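Long-range contacts in capsular polysaccharide biosynthesis protein (Burkholderia pseudomallei, PDB 4BQN), which binds coenzyme A and probably acts as an acetyltransferase in the biosynthesis of the capsular polysaccharide of this bacterium: residues A[7-12]-A[36-41]; A[26-31]-A[222-227]; A[91-96]-A[177-182]; A[202-207]-A[230-235]; A[240-245]-A[258-263]. The protein carries 1 engineered substitution. All blocks are in the same frame, centred on the assembly; numbering follows the deposited sequence. Where two conformers were deposited one is given.

How the contacts relate
From the N terminus, contact 1 closes the first loop, bringing 36-41, which follows the outermost strand 33-35, back beside strand 6-11 of the parallel sheet. Contact 2 opens within that loop, so the two cross; they touch where Y8 CZ meets F29 CE2 at 3.5 Å. The long loop that contact 2 closes at 222-227 has contact 3 nested inside it, adding to the sheet at its opposite outermost strand, 91-94. Contact 4 opens at 202-207 before contact 2 closes, and these cross as well, contact 4 at the start of helix 204-217, contact 2 against its later turns. Contact 3 meets contact 4 through V182 and L206. Contact 5 follows in series, with Q261 of its strand 260-262 reaching D235 of contact 4.

Contact 1. Residues A[7-12]-A[36-41]; sequences KYSVYG and VEMEPC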
# COMPACT_ATOMS: atom_id res chain seq x y z
N LYS A 7 -17.90 -13.18 -16.04
CA LYS A 7 -17.68 -11.78 -15.69
C LYS A 7 -17.11 -11.63 -14.28
O LYS A 7 -17.55 -12.30 -13.33
CB LYS A 7 -18.98 -10.98 -15.83
CG LYS A 7 -19.54 -10.96 -17.24
CD LYS A 7 -20.86 -10.20 -17.29
CE LYS A 7 -21.63 -10.50 -18.56
NZ LYS A 7 -23.07 -10.16 -18.40
N TYR A 8 -16.13 -10.75 -14.16
CA TYR A 8 -15.55 -10.45 -12.85
C TYR A 8 -15.33 -8.97 -12.68
O TYR A 8 -15.25 -8.22 -13.66
CB TYR A 8 -14.24 -11.22 -12.61
CG TYR A 8 -12.97 -10.58 -13.12
CD1 TYR A 8 -12.71 -10.46 -14.48
CD2 TYR A 8 -12.01 -10.11 -12.23
CE1 TYR A 8 -11.54 -9.88 -14.94
CE2 TYR A 8 -10.83 -9.53 -12.67
CZ TYR A 8 -10.60 -9.42 -14.02
OH TYR A 8 -9.42 -8.83 -14.44
N SER A 9 -15.23 -8.56 -11.43
CA SER A 9 -14.78 -7.22 -11.11
C SER A 9 -13.79 -7.31 -9.98
O SER A 9 -13.74 -8.32 -9.27
CB SER A 9 -15.95 -6.33 -10.71
OG SER A 9 -15.52 -4.98 -10.66
N VAL A 10 -13.01 -6.24 -9.81
CA VAL A 10 -12.08 -6.13 -8.69
C VAL A 10 -12.36 -4.81 -7.96
O VAL A 10 -12.23 -3.73 -8.55
CB VAL A 10 -10.59 -6.19 -9.11
CG1 VAL A 10 -9.73 -6.45 -7.88
CG2 VAL A 10 -10.33 -7.29 -10.15
N TYR A 11 -12.74 -4.91 -6.69
CA TYR A 11 -13.05 -3.73 -5.91
C TYR A 11 -12.13 -3.64 -4.70
O TYR A 11 -11.87 -4.64 -4.03
CB TYR A 11 -14.49 -3.76 -5.41
CG TYR A 11 -14.82 -2.62 -4.50
CD1 TYR A 11 -15.00 -1.34 -5.00
CD2 TYR A 11 -14.94 -2.82 -3.12
CE1 TYR A 11 -15.31 -0.28 -4.16
CE2 TYR A 11 -15.25 -1.77 -2.26
CZ TYR A 11 -15.43 -0.50 -2.79
OH TYR A 11 -15.77 0.54 -1.93
N GLY A 12 -11.67 -2.44 -4.38
CA GLY A 12 -10.85 -2.28 -3.19
C GLY A 12 -10.15 -0.96 -3.27
O GLY A 12 -10.73 0.04 -3.71
N VAL A 36 -15.54 -6.28 -15.66
CA VAL A 36 -16.50 -5.18 -15.56
C VAL A 36 -15.91 -4.26 -14.49
O VAL A 36 -15.87 -4.63 -13.31
CB VAL A 36 -17.91 -5.68 -15.18
CG1 VAL A 36 -18.91 -4.52 -15.16
CG2 VAL A 36 -18.38 -6.77 -16.14
N GLU A 37 -15.44 -3.08 -14.89
CA GLU A 37 -14.68 -2.20 -13.99
C GLU A 37 -15.51 -1.59 -12.87
O GLU A 37 -16.62 -1.12 -13.11
CB GLU A 37 -14.03 -1.06 -14.78
CG GLU A 37 -12.93 -1.48 -15.74
CD GLU A 37 -12.46 -0.33 -16.61
OE1 GLU A 37 -13.21 0.65 -16.75
OE2 GLU A 37 -11.34 -0.42 -17.15
N MET A 38 -14.98 -1.59 -11.65
CA MET A 38 -15.55 -0.82 -10.54
C MET A 38 -14.52 0.18 -10.06
O MET A 38 -13.35 -0.16 -9.85
CB MET A 38 -15.95 -1.73 -9.38
CG MET A 38 -17.24 -2.48 -9.64
SD MET A 38 -17.76 -3.49 -8.25
CE MET A 38 -18.04 -2.30 -6.94
N GLU A 39 -14.97 1.41 -9.85
CA GLU A 39 -14.12 2.44 -9.27
C GLU A 39 -13.68 2.02 -7.88
O GLU A 39 -14.46 1.44 -7.13
CB GLU A 39 -14.86 3.78 -9.19
CG GLU A 39 -15.24 4.39 -10.53
CD GLU A 39 -16.50 3.78 -11.14
OE1 GLU A 39 -17.22 3.02 -10.46
OE2 GLU A 39 -16.77 4.07 -12.32
N PRO A 40 -12.42 2.31 -7.51
CA PRO A 40 -11.98 1.91 -6.17
C PRO A 40 -12.63 2.71 -5.04
O PRO A 40 -13.28 3.74 -5.27
CB PRO A 40 -10.45 2.12 -6.23
CG PRO A 40 -10.22 3.05 -7.36
CD PRO A 40 -11.33 2.82 -8.35
N CYS A 41 -12.45 2.23 -3.81
CA CYS A 41 -13.17 2.70 -2.65
C CYS A 41 -12.93 4.17 -2.32
O CYS A 41 -13.79 4.82 -1.74
CB CYS A 41 -12.83 1.83 -1.44
SG CYS A 41 -11.10 1.88 -0.91
O HOH W 1 -12.58 -3.35 -11.34
O HOH W 2 -11.74 -1.06 -7.66
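Three direct hydrogen bonds join strand residues 7-11 and G12 to the loop 36-41, whose end-to-end direction differs by only 12°. V36 N donates almost straight to Y8 O at 2.8 Å, and C41 N donates to G12 O at 2.8 Å, in the plane of that carbonyl. The third comes from a side chain: with OG anti to its backbone N, S9 gives its proton to V36 O at 2.7 Å, nearly along the C=O axis. Between these bonds the backbones separate and water takes over. One water donates to V10 O and accepts from M38 N at 3.0 Å; a second donates to both V10 O and M38 O. This is the way out of a beta-alpha-beta crossover: strand 6-11 lies beside the parallel strand 33-35 at the rim of the sheet, and 36-41 carries on from the latter, diverging as it leads toward helix 46-56. Apolar contacts line the other side of this seam. The M38 chain bends at chi3 (62°) to put CE 3.7 Å from Y11 CD1, the two side chains crossing obliquely. E39 O sits at the edge of the Y11 ring, near its plane, 3.5 Å from CD1. At the far end of the ring Y11 CZ meets C41 CB at 3.7 Å, while the hydroxyl is hydrogen-bonded to Y77 O. C41 touches the bound coenzyme A.

Contact 2. Residues A[26-31]-A[222-227]; sequences CPTFAR and YSDISF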
# COMPACT_ATOMS: atom_id res chain seq x y z
N CYS A 26 -2.62 -11.84 -18.40
CA CYS A 26 -2.35 -13.27 -18.49
C CYS A 26 -3.30 -13.89 -19.52
O CYS A 26 -4.52 -13.86 -19.32
CB CYS A 26 -2.57 -13.93 -17.13
SG CYS A 26 -2.44 -15.74 -17.20
N PRO A 27 -2.75 -14.43 -20.63
CA PRO A 27 -3.61 -14.92 -21.71
C PRO A 27 -4.59 -16.00 -21.27
O PRO A 27 -5.73 -16.04 -21.74
CB PRO A 27 -2.63 -15.45 -22.76
CG PRO A 27 -1.37 -14.70 -22.51
CD PRO A 27 -1.32 -14.46 -21.02
N THR A 28 -4.18 -16.87 -20.35
CA THR A 28 -5.05 -17.96 -19.90
C THR A 28 -6.22 -17.40 -19.08
O THR A 28 -7.37 -17.84 -19.24
CB THR A 28 -4.25 -19.04 -19.15
OG1 THR A 28 -3.26 -19.58 -20.03
CG2 THR A 28 -5.14 -20.17 -18.67
N PHE A 29 -5.93 -16.42 -18.22
CA PHE A 29 -6.99 -15.76 -17.46
C PHE A 29 -7.93 -15.01 -18.40
O PHE A 29 -9.16 -15.12 -18.29
CB PHE A 29 -6.40 -14.79 -16.43
CG PHE A 29 -7.44 -14.12 -15.58
CD1 PHE A 29 -7.90 -14.71 -14.40
CD2 PHE A 29 -7.96 -12.90 -15.97
CE1 PHE A 29 -8.87 -14.08 -13.63
CE2 PHE A 29 -8.92 -12.27 -15.21
CZ PHE A 29 -9.38 -12.86 -14.05
N ALA A 30 -7.36 -14.24 -19.33
CA ALA A 30 -8.14 -13.40 -20.24
C ALA A 30 -9.01 -14.22 -21.20
O ALA A 30 -10.02 -13.73 -21.70
CB ALA A 30 -7.24 -12.44 -21.01
N ARG A 31 -8.62 -15.47 -21.45
CA ARG A 31 -9.42 -16.40 -22.25
C ARG A 31 -10.78 -16.66 -21.58
O ARG A 31 -11.80 -16.84 -22.25
CB ARG A 31 -8.65 -17.72 -22.45
CG ARG A 31 -9.38 -18.83 -23.19
CD ARG A 31 -8.69 -20.18 -22.99
NE ARG A 31 -8.78 -20.60 -21.59
CZ ARG A 31 -7.94 -21.45 -21.00
NH1 ARG A 31 -6.92 -21.98 -21.67
NH2 ARG A 31 -8.11 -21.75 -19.72
N TYR A 222 0.03 -23.74 -11.79
CA TYR A 222 1.20 -22.87 -11.82
C TYR A 222 1.63 -22.55 -13.25
O TYR A 222 1.97 -21.40 -13.55
CB TYR A 222 2.36 -23.49 -11.01
CG TYR A 222 2.12 -23.38 -9.52
CD1 TYR A 222 1.37 -24.34 -8.83
CD2 TYR A 222 2.61 -22.29 -8.81
CE1 TYR A 222 1.13 -24.21 -7.47
CE2 TYR A 222 2.38 -22.15 -7.46
CZ TYR A 222 1.64 -23.10 -6.79
OH TYR A 222 1.44 -22.93 -5.45
N SER A 223 1.54 -23.55 -14.12
CA SER A 223 1.97 -23.40 -15.52
C SER A 223 1.05 -22.51 -16.36
O SER A 223 1.45 -22.03 -17.42
CB SER A 223 2.14 -24.77 -16.18
OG SER A 223 0.93 -25.50 -16.17
N ASP A 224 -0.19 -22.28 -15.89
CA ASP A 224 -1.14 -21.38 -16.56
C ASP A 224 -0.78 -19.89 -16.40
O ASP A 224 -1.30 -19.04 -17.12
CB ASP A 224 -2.56 -21.56 -15.98
CG ASP A 224 -3.21 -22.87 -16.39
OD1 ASP A 224 -2.97 -23.36 -17.51
OD2 ASP A 224 -4.01 -23.39 -15.57
N ILE A 225 0.08 -19.58 -15.44
CA ILE A 225 0.23 -18.22 -14.96
C ILE A 225 1.41 -17.51 -15.62
O ILE A 225 2.56 -17.92 -15.46
CB ILE A 225 0.37 -18.20 -13.43
CG1 ILE A 225 -0.82 -18.92 -12.77
CG2 ILE A 225 0.50 -16.76 -12.92
CD1 ILE A 225 -0.61 -19.21 -11.29
N SER A 226 1.10 -16.44 -16.36
CA SER A 226 2.13 -15.62 -17.00
C SER A 226 1.57 -14.23 -17.17
O SER A 226 0.40 -14.06 -17.47
CB SER A 226 2.57 -16.20 -18.35
OG SER A 226 1.54 -16.13 -19.30
N PHE A 227 2.40 -13.22 -16.95
CA PHE A 227 1.96 -11.84 -17.01
C PHE A 227 2.83 -11.01 -17.93
O PHE A 227 3.96 -11.39 -18.26
CB PHE A 227 1.94 -11.21 -15.61
CG PHE A 227 1.06 -11.94 -14.63
CD1 PHE A 227 -0.32 -11.94 -14.77
CD2 PHE A 227 1.63 -12.66 -13.58
CE1 PHE A 227 -1.14 -12.64 -13.89
CE2 PHE A 227 0.82 -13.35 -12.67
CZ PHE A 227 -0.56 -13.34 -12.83
O HOH W 3 -1.06 -17.71 -19.58
O HOH W 4 -2.46 -22.19 -19.92
O HOH W 5 -5.08 -23.66 -19.84
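C26 has the largest share of this contact, and its short side chain meets something at each atom. CB lies 3.0 Å from S226 O and 3.8 Å from F227 CE1, approaching the ring obliquely. With chi1 at 173°, SG stands anti to the backbone N. There it lies between S226 O, 3.3 Å away, and D224 O, and is 5.4 Å from the centroid of the F227 ring, 36° off the normal, an oblique sulfur-aromatic contact. C26 is the N-cap residue of helix 27-32, and its SG accepts a weak but straight capping bond from F29 N at 3.7 Å (166°). S226 O is buried here without a hydrogen-bond partner; C26 CA approaches it at 3.0 Å in a CA-H...O contact. No direct hydrogen bond spans the segments, and water does that work. One molecule bonds with T28 OG1, D224 O and S226 OG; another links T28 OG1 to D224 OD1, each at 2.7 Å. D224 OD2 is held by T221 N. The segment 222-227 thus lies beside the start of helix 27-32 at the protein surface, C26 reaching M215 and F227 reaching A211 of helix 204-217, while F227 also packs on M22 of helix 15-24.

Contact 3. Residues A[91-96]-A[177-182]; sequences NALSVQ and QIDISV
S94 and D179 exchange bonds in both directions. S94 N donates to D179 OD2 at 2.9 Å, using the anti lone pair of the carboxylate oxygen, and D179 N donates back to S94 OG at 2.9 Å. The serine hydroxyl can accept there because chi1 of 53° holds it in the crowded position between backbone N and carbonyl carbon. Next come two main-chain bonds: I180 N to S94 O, weak because it is bent to 127°, and Q96 N to I180 O at 2.9 Å, nearly along the C=O axis. They form a single bridge of parallel type between V95 and I180, which carries the pairing past the end of strand 91-94, an outermost strand of the parallel sheet. The extended Q96 side chain then runs alongside S181 and adds a side-chain bond to the series. Its OE1 takes V182 N at 2.8 Å (171°), the donor standing above the carbonyl plane, and its NE2 is bonded to T183 OG1. V182 is the N-cap residue of helix 183-189, so Q96 grips the start of that helix. D179 OD2 also forms a salt bridge with K176 NZ; together with the N-H of S94 this would be expected to stabilise the ionised carboxylate.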
# COMPACT_ATOMS: atom_id res chain seq x y z
N ASN A 91 -19.02 -16.18 -6.87
CA ASN A 91 -17.90 -16.41 -5.96
C ASN A 91 -17.27 -15.07 -5.58
O ASN A 91 -16.84 -14.33 -6.47
CB ASN A 91 -16.87 -17.29 -6.68
CG ASN A 91 -15.76 -17.78 -5.76
OD1 ASN A 91 -15.87 -17.77 -4.54
ND2 ASN A 91 -14.67 -18.24 -6.37
N ALA A 92 -17.20 -14.78 -4.28
CA ALA A 92 -16.55 -13.57 -3.78
C ALA A 92 -15.28 -13.99 -3.03
O ALA A 92 -15.33 -14.74 -2.05
CB ALA A 92 -17.48 -12.79 -2.86
N LEU A 93 -14.13 -13.55 -3.53
CA LEU A 93 -12.83 -13.89 -2.94
C LEU A 93 -12.14 -12.64 -2.47
O LEU A 93 -11.94 -11.68 -3.24
CB LEU A 93 -11.94 -14.62 -3.95
CG LEU A 93 -12.33 -16.05 -4.31
CD1 LEU A 93 -11.48 -16.53 -5.48
CD2 LEU A 93 -12.15 -16.98 -3.11
N SER A 94 -11.80 -12.62 -1.18
CA SER A 94 -11.07 -11.48 -0.64
C SER A 94 -9.57 -11.59 -0.88
O SER A 94 -8.96 -12.67 -0.79
CB SER A 94 -11.39 -11.26 0.83
OG SER A 94 -11.19 -12.47 1.56
N VAL A 95 -9.00 -10.43 -1.17
CA VAL A 95 -7.59 -10.26 -1.47
C VAL A 95 -6.98 -9.31 -0.45
O VAL A 95 -7.54 -8.23 -0.18
CB VAL A 95 -7.40 -9.66 -2.88
CG1 VAL A 95 -5.92 -9.49 -3.21
CG2 VAL A 95 -8.08 -10.54 -3.91
N GLN A 96 -5.83 -9.70 0.07
CA GLN A 96 -5.07 -8.92 1.02
C GLN A 96 -4.88 -7.48 0.55
O GLN A 96 -4.58 -7.23 -0.62
CB GLN A 96 -3.71 -9.58 1.19
CG GLN A 96 -2.74 -8.85 2.11
CD GLN A 96 -1.54 -9.72 2.38
OE1 GLN A 96 -0.88 -10.18 1.45
NE2 GLN A 96 -1.26 -9.99 3.67
N GLN A 177 -12.13 -14.47 7.10
CA GLN A 177 -10.68 -14.60 6.86
C GLN A 177 -10.35 -14.22 5.42
O GLN A 177 -11.07 -14.58 4.51
CB GLN A 177 -10.23 -16.03 7.16
CG GLN A 177 -8.73 -16.27 7.10
CD GLN A 177 -8.35 -17.65 7.60
OE1 GLN A 177 -8.29 -17.90 8.80
NE2 GLN A 177 -8.09 -18.57 6.67
N ILE A 178 -9.26 -13.47 5.23
CA ILE A 178 -8.85 -13.08 3.88
C ILE A 178 -8.52 -14.34 3.06
O ILE A 178 -7.77 -15.20 3.52
CB ILE A 178 -7.66 -12.10 3.90
CG1 ILE A 178 -8.09 -10.79 4.57
CG2 ILE A 178 -7.16 -11.86 2.49
CD1 ILE A 178 -7.01 -9.72 4.63
N ASP A 179 -9.10 -14.46 1.87
CA ASP A 179 -8.87 -15.64 1.04
C ASP A 179 -7.47 -15.74 0.45
O ASP A 179 -6.89 -16.83 0.41
CB ASP A 179 -9.90 -15.74 -0.09
CG ASP A 179 -11.32 -15.99 0.42
OD1 ASP A 179 -11.52 -16.98 1.15
OD2 ASP A 179 -12.22 -15.19 0.08
N ILE A 180 -6.92 -14.61 -0.01
CA ILE A 180 -5.74 -14.61 -0.87
C ILE A 180 -4.73 -13.61 -0.31
O ILE A 180 -5.02 -12.42 -0.24
CB ILE A 180 -6.11 -14.24 -2.32
CG1 ILE A 180 -7.10 -15.26 -2.91
CG2 ILE A 180 -4.87 -14.16 -3.19
CD1 ILE A 180 -8.00 -14.69 -4.00
N SER A 181 -3.55 -14.10 0.10
CA SER A 181 -2.51 -13.27 0.71
C SER A 181 -1.10 -13.65 0.26
O SER A 181 -0.87 -14.76 -0.24
CB SER A 181 -2.57 -13.35 2.23
OG SER A 181 -3.80 -12.89 2.74
N VAL A 182 -0.16 -12.74 0.48
CA VAL A 182 1.24 -12.94 0.11
C VAL A 182 2.19 -12.57 1.26
O VAL A 182 3.34 -12.21 1.02
CB VAL A 182 1.64 -12.16 -1.16
CG1 VAL A 182 1.06 -12.81 -2.40
CG2 VAL A 182 1.22 -10.69 -1.08

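Contact 4. Residues A[202-207]-A[230-235]; sequences PTAALM and NLDPLD
The carboxylate of D232 is the flat group at the centre, and the methyl of A204 lies above its plane, CB 3.8 Å from CG. A204 N stands on that same side of the plane and donates to OD1 at 2.9 Å, a weak bond bent to 125°. The other oxygen, OD2, is bonded to Y197 OH. The puckered P202 ring lies side by side with the L234 side chain, its CD meeting L234 CD1 at 3.8 Å. A204 opens helix 204-217 and T203 is its N-cap residue, so D232 places a carboxylate oxygen at the helix N terminus; the helix dipole would probably favour its charged form. The torsion putting it there is chi1 of -163°, with CG anti to the backbone N. D232 also begins a type I beta turn that runs to D235 and brings L234 back beside P202. One water fills the angle between turn and helix start: it donates to P202 O at 2.8 Å and to D232 OD1 at 2.8 Å, and accepts from L234 N at 2.9 Å. On the apolar side M207 SD comes within 4.3 Å of L234 CD1. That leucine side chain lies about 4 Å from the side chain of C14, to which coenzyme A can be covalently bound.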
# COMPACT_ATOMS: atom_id res chain seq x y z
N PRO A 202 2.49 -1.60 -4.12
CA PRO A 202 3.33 -2.71 -4.59
C PRO A 202 3.99 -2.42 -5.93
O PRO A 202 3.39 -1.78 -6.80
CB PRO A 202 2.32 -3.86 -4.74
CG PRO A 202 1.29 -3.54 -3.70
CD PRO A 202 1.15 -2.05 -3.70
N THR A 203 5.21 -2.91 -6.08
CA THR A 203 5.89 -2.89 -7.36
C THR A 203 5.34 -4.01 -8.25
O THR A 203 4.61 -4.90 -7.80
CB THR A 203 7.40 -3.13 -7.21
OG1 THR A 203 7.59 -4.45 -6.67
CG2 THR A 203 8.05 -2.09 -6.27
N ALA A 204 5.73 -3.99 -9.52
CA ALA A 204 5.34 -5.03 -10.47
C ALA A 204 5.52 -6.45 -9.95
O ALA A 204 4.65 -7.30 -10.14
CB ALA A 204 6.11 -4.87 -11.77
N ALA A 205 6.68 -6.72 -9.35
CA ALA A 205 6.98 -8.08 -8.90
C ALA A 205 5.93 -8.54 -7.89
O ALA A 205 5.45 -9.68 -7.93
CB ALA A 205 8.37 -8.13 -8.28
N LEU A 206 5.56 -7.66 -6.96
CA LEU A 206 4.55 -8.01 -5.97
C LEU A 206 3.14 -8.11 -6.58
O LEU A 206 2.37 -9.01 -6.21
CB LEU A 206 4.59 -7.08 -4.76
CG LEU A 206 3.67 -7.51 -3.60
CD1 LEU A 206 3.97 -8.93 -3.14
CD2 LEU A 206 3.78 -6.52 -2.46
N MET A 207 2.80 -7.21 -7.51
CA MET A 207 1.52 -7.31 -8.20
C MET A 207 1.41 -8.63 -8.97
O MET A 207 0.34 -9.23 -8.98
CB MET A 207 1.32 -6.12 -9.14
CG MET A 207 1.06 -4.79 -8.42
SD MET A 207 -0.26 -4.80 -7.19
CE MET A 207 -1.64 -5.39 -8.18
N ASN A 230 6.15 -5.96 -18.42
CA ASN A 230 6.32 -4.50 -18.50
C ASN A 230 5.32 -3.70 -17.68
O ASN A 230 5.50 -2.50 -17.48
CB ASN A 230 6.28 -4.04 -19.96
CG ASN A 230 7.38 -4.66 -20.80
OD1 ASN A 230 8.55 -4.65 -20.41
ND2 ASN A 230 7.01 -5.19 -21.96
N LEU A 231 4.27 -4.36 -17.19
CA LEU A 231 3.25 -3.66 -16.42
C LEU A 231 3.77 -3.34 -15.03
O LEU A 231 4.28 -4.22 -14.34
CB LEU A 231 2.00 -4.53 -16.32
CG LEU A 231 1.09 -4.68 -17.53
CD1 LEU A 231 -0.14 -5.46 -17.08
CD2 LEU A 231 0.68 -3.33 -18.11
N ASP A 232 3.62 -2.10 -14.61
CA ASP A 232 4.05 -1.67 -13.27
C ASP A 232 3.05 -0.59 -12.85
O ASP A 232 3.35 0.62 -12.88
CB ASP A 232 5.49 -1.14 -13.35
CG ASP A 232 6.17 -1.05 -12.00
OD1 ASP A 232 5.60 -1.46 -10.97
OD2 ASP A 232 7.31 -0.55 -11.98
N PRO A 233 1.82 -1.02 -12.49
CA PRO A 233 0.71 -0.06 -12.47
C PRO A 233 0.74 0.97 -11.35
O PRO A 233 0.09 2.00 -11.49
CB PRO A 233 -0.54 -0.94 -12.32
CG PRO A 233 -0.12 -2.32 -12.62
CD PRO A 233 1.36 -2.42 -12.35
N LEU A 234 1.49 0.72 -10.28
CA LEU A 234 1.51 1.62 -9.13
C LEU A 234 2.87 2.28 -8.95
O LEU A 234 3.38 2.39 -7.84
CB LEU A 234 1.07 0.87 -7.87
CG LEU A 234 -0.35 0.33 -7.94
CD1 LEU A 234 -0.64 -0.52 -6.73
CD2 LEU A 234 -1.39 1.44 -8.04
N ASP A 235 3.45 2.74 -10.06
CA ASP A 235 4.80 3.29 -10.06
C ASP A 235 4.86 4.82 -10.03
O ASP A 235 5.94 5.40 -10.22
CB ASP A 235 5.59 2.77 -11.26
CG ASP A 235 5.10 3.33 -12.58
OD1 ASP A 235 3.91 3.70 -12.69
OD2 ASP A 235 5.90 3.40 -13.53
O HOH W 6 3.13 -1.56 -9.60

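Contact 5. Residues A[240-245]-A[258-263]; sequences SLYPIY and NEYQVL
S240, Y260 and N258 bury most of the surface here, where a loop packs on the first strand of a small antiparallel hairpin, 260-262 with 265-267. S240 lies on the flat of the Y260 ring: its CB sits 3.8 Å from the ring centroid and 8° off the normal, a well-centred CH-pi contact, and its backbone N is over that ring too, 3.6 Å from CE2. The ring, stacked also with Y272, reaches this place with CG anti to its own carbonyl carbon (chi1 -73°). S240 OG, anti to the backbone N, turns to N258. It donates to N258 O at 2.8 Å, approaching from above the carbonyl plane. The side chain of N258 is held by R246, whose NH2 is bonded to OD1. A single water completes the junction, donating to S240 OG at 3.1 Å and to L241 O at 2.7 Å while accepting the backbone N-H of N258 at 2.8 Å.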
# COMPACT_ATOMS: atom_id res chain seq x y z
N SER A 240 12.33 7.04 -1.33
CA SER A 240 13.74 6.72 -1.23
C SER A 240 14.09 6.19 0.16
O SER A 240 13.64 6.72 1.16
CB SER A 240 14.55 7.97 -1.53
OG SER A 240 15.92 7.69 -1.44
N LEU A 241 14.91 5.14 0.21
CA LEU A 241 15.36 4.60 1.50
C LEU A 241 16.43 5.48 2.13
O LEU A 241 17.30 6.01 1.43
CB LEU A 241 15.87 3.17 1.34
CG LEU A 241 14.81 2.07 1.12
CD1 LEU A 241 14.22 2.06 -0.29
CD2 LEU A 241 15.40 0.71 1.46
N TYR A 242 16.37 5.63 3.45
CA TYR A 242 17.33 6.48 4.15
C TYR A 242 18.76 5.90 4.07
O TYR A 242 18.94 4.69 3.90
CB TYR A 242 16.93 6.65 5.62
CG TYR A 242 16.02 7.83 5.90
CD1 TYR A 242 14.83 8.03 5.19
CD2 TYR A 242 16.33 8.72 6.93
CE1 TYR A 242 13.99 9.11 5.48
CE2 TYR A 242 15.50 9.80 7.23
CZ TYR A 242 14.34 9.99 6.50
OH TYR A 242 13.52 11.05 6.81
N PRO A 243 19.78 6.76 4.22
CA PRO A 243 21.15 6.27 4.24
C PRO A 243 21.33 5.21 5.32
O PRO A 243 20.65 5.25 6.35
CB PRO A 243 21.96 7.52 4.62
CG PRO A 243 21.11 8.69 4.25
CD PRO A 243 19.70 8.22 4.50
N ILE A 244 22.30 4.32 5.08
CA ILE A 244 22.71 3.24 5.99
C ILE A 244 21.65 2.14 6.04
O ILE A 244 21.94 0.98 5.73
CB ILE A 244 23.12 3.75 7.40
CG1 ILE A 244 24.30 4.73 7.26
CG2 ILE A 244 23.47 2.58 8.32
CD1 ILE A 244 24.82 5.28 8.57
N TYR A 245 20.41 2.51 6.36
CA TYR A 245 19.29 1.57 6.31
C TYR A 245 19.18 0.95 4.92
O TYR A 245 18.97 -0.26 4.76
CB TYR A 245 17.99 2.28 6.69
CG TYR A 245 16.83 1.35 6.89
CD1 TYR A 245 16.80 0.47 7.98
CD2 TYR A 245 15.73 1.36 6.04
CE1 TYR A 245 15.74 -0.38 8.21
CE2 TYR A 245 14.66 0.49 6.25
CZ TYR A 245 14.66 -0.37 7.33
OH TYR A 245 13.62 -1.24 7.59
N ASN A 258 18.91 7.89 -2.54
CA ASN A 258 18.41 8.13 -3.89
C ASN A 258 17.47 9.35 -3.98
O ASN A 258 16.87 9.78 -2.98
CB ASN A 258 17.65 6.88 -4.39
CG ASN A 258 18.57 5.72 -4.76
OD1 ASN A 258 18.42 4.61 -4.25
ND2 ASN A 258 19.48 5.96 -5.69
N GLU A 259 17.34 9.88 -5.19
CA GLU A 259 16.27 10.84 -5.45
C GLU A 259 14.91 10.16 -5.21
O GLU A 259 14.78 8.94 -5.26
CB GLU A 259 16.34 11.39 -6.88
CG GLU A 259 15.98 10.38 -7.96
CD GLU A 259 16.39 10.80 -9.37
OE1 GLU A 259 16.79 11.97 -9.58
OE2 GLU A 259 16.30 9.94 -10.27
N TYR A 260 13.91 10.97 -4.88
CA TYR A 260 12.53 10.50 -4.80
C TYR A 260 11.89 10.65 -6.17
O TYR A 260 12.33 11.46 -6.99
CB TYR A 260 11.75 11.36 -3.82
CG TYR A 260 12.07 11.16 -2.37
CD1 TYR A 260 13.25 11.67 -1.81
CD2 TYR A 260 11.18 10.49 -1.53
CE1 TYR A 260 13.52 11.52 -0.46
CE2 TYR A 260 11.45 10.33 -0.17
CZ TYR A 260 12.63 10.86 0.35
OH TYR A 260 12.92 10.75 1.67
N GLN A 261 10.85 9.87 -6.44
CA GLN A 261 9.93 10.20 -7.53
C GLN A 261 8.58 10.48 -6.90
O GLN A 261 8.07 9.70 -6.10
CB GLN A 261 9.82 9.05 -8.53
CG GLN A 261 8.82 9.29 -9.65
CD GLN A 261 8.90 8.24 -10.73
OE1 GLN A 261 9.92 8.09 -11.38
NE2 GLN A 261 7.81 7.50 -10.92
N VAL A 262 7.99 11.62 -7.26
CA VAL A 262 6.69 12.00 -6.75
C VAL A 262 5.83 12.44 -7.92
O VAL A 262 6.20 13.35 -8.67
CB VAL A 262 6.79 13.07 -5.63
CG1 VAL A 262 7.16 12.43 -4.30
CG2 VAL A 262 7.79 14.16 -6.01
N LEU A 263 4.68 11.79 -8.10
CA LEU A 263 3.78 12.08 -9.23
C LEU A 263 4.56 12.09 -10.56
O LEU A 263 4.41 13.00 -11.38
CB LEU A 263 3.00 13.39 -9.01
CG LEU A 263 2.26 13.52 -7.68
CD1 LEU A 263 1.65 14.91 -7.52
CD2 LEU A 263 1.21 12.43 -7.51
O HOH W 7 18.16 5.60 -1.09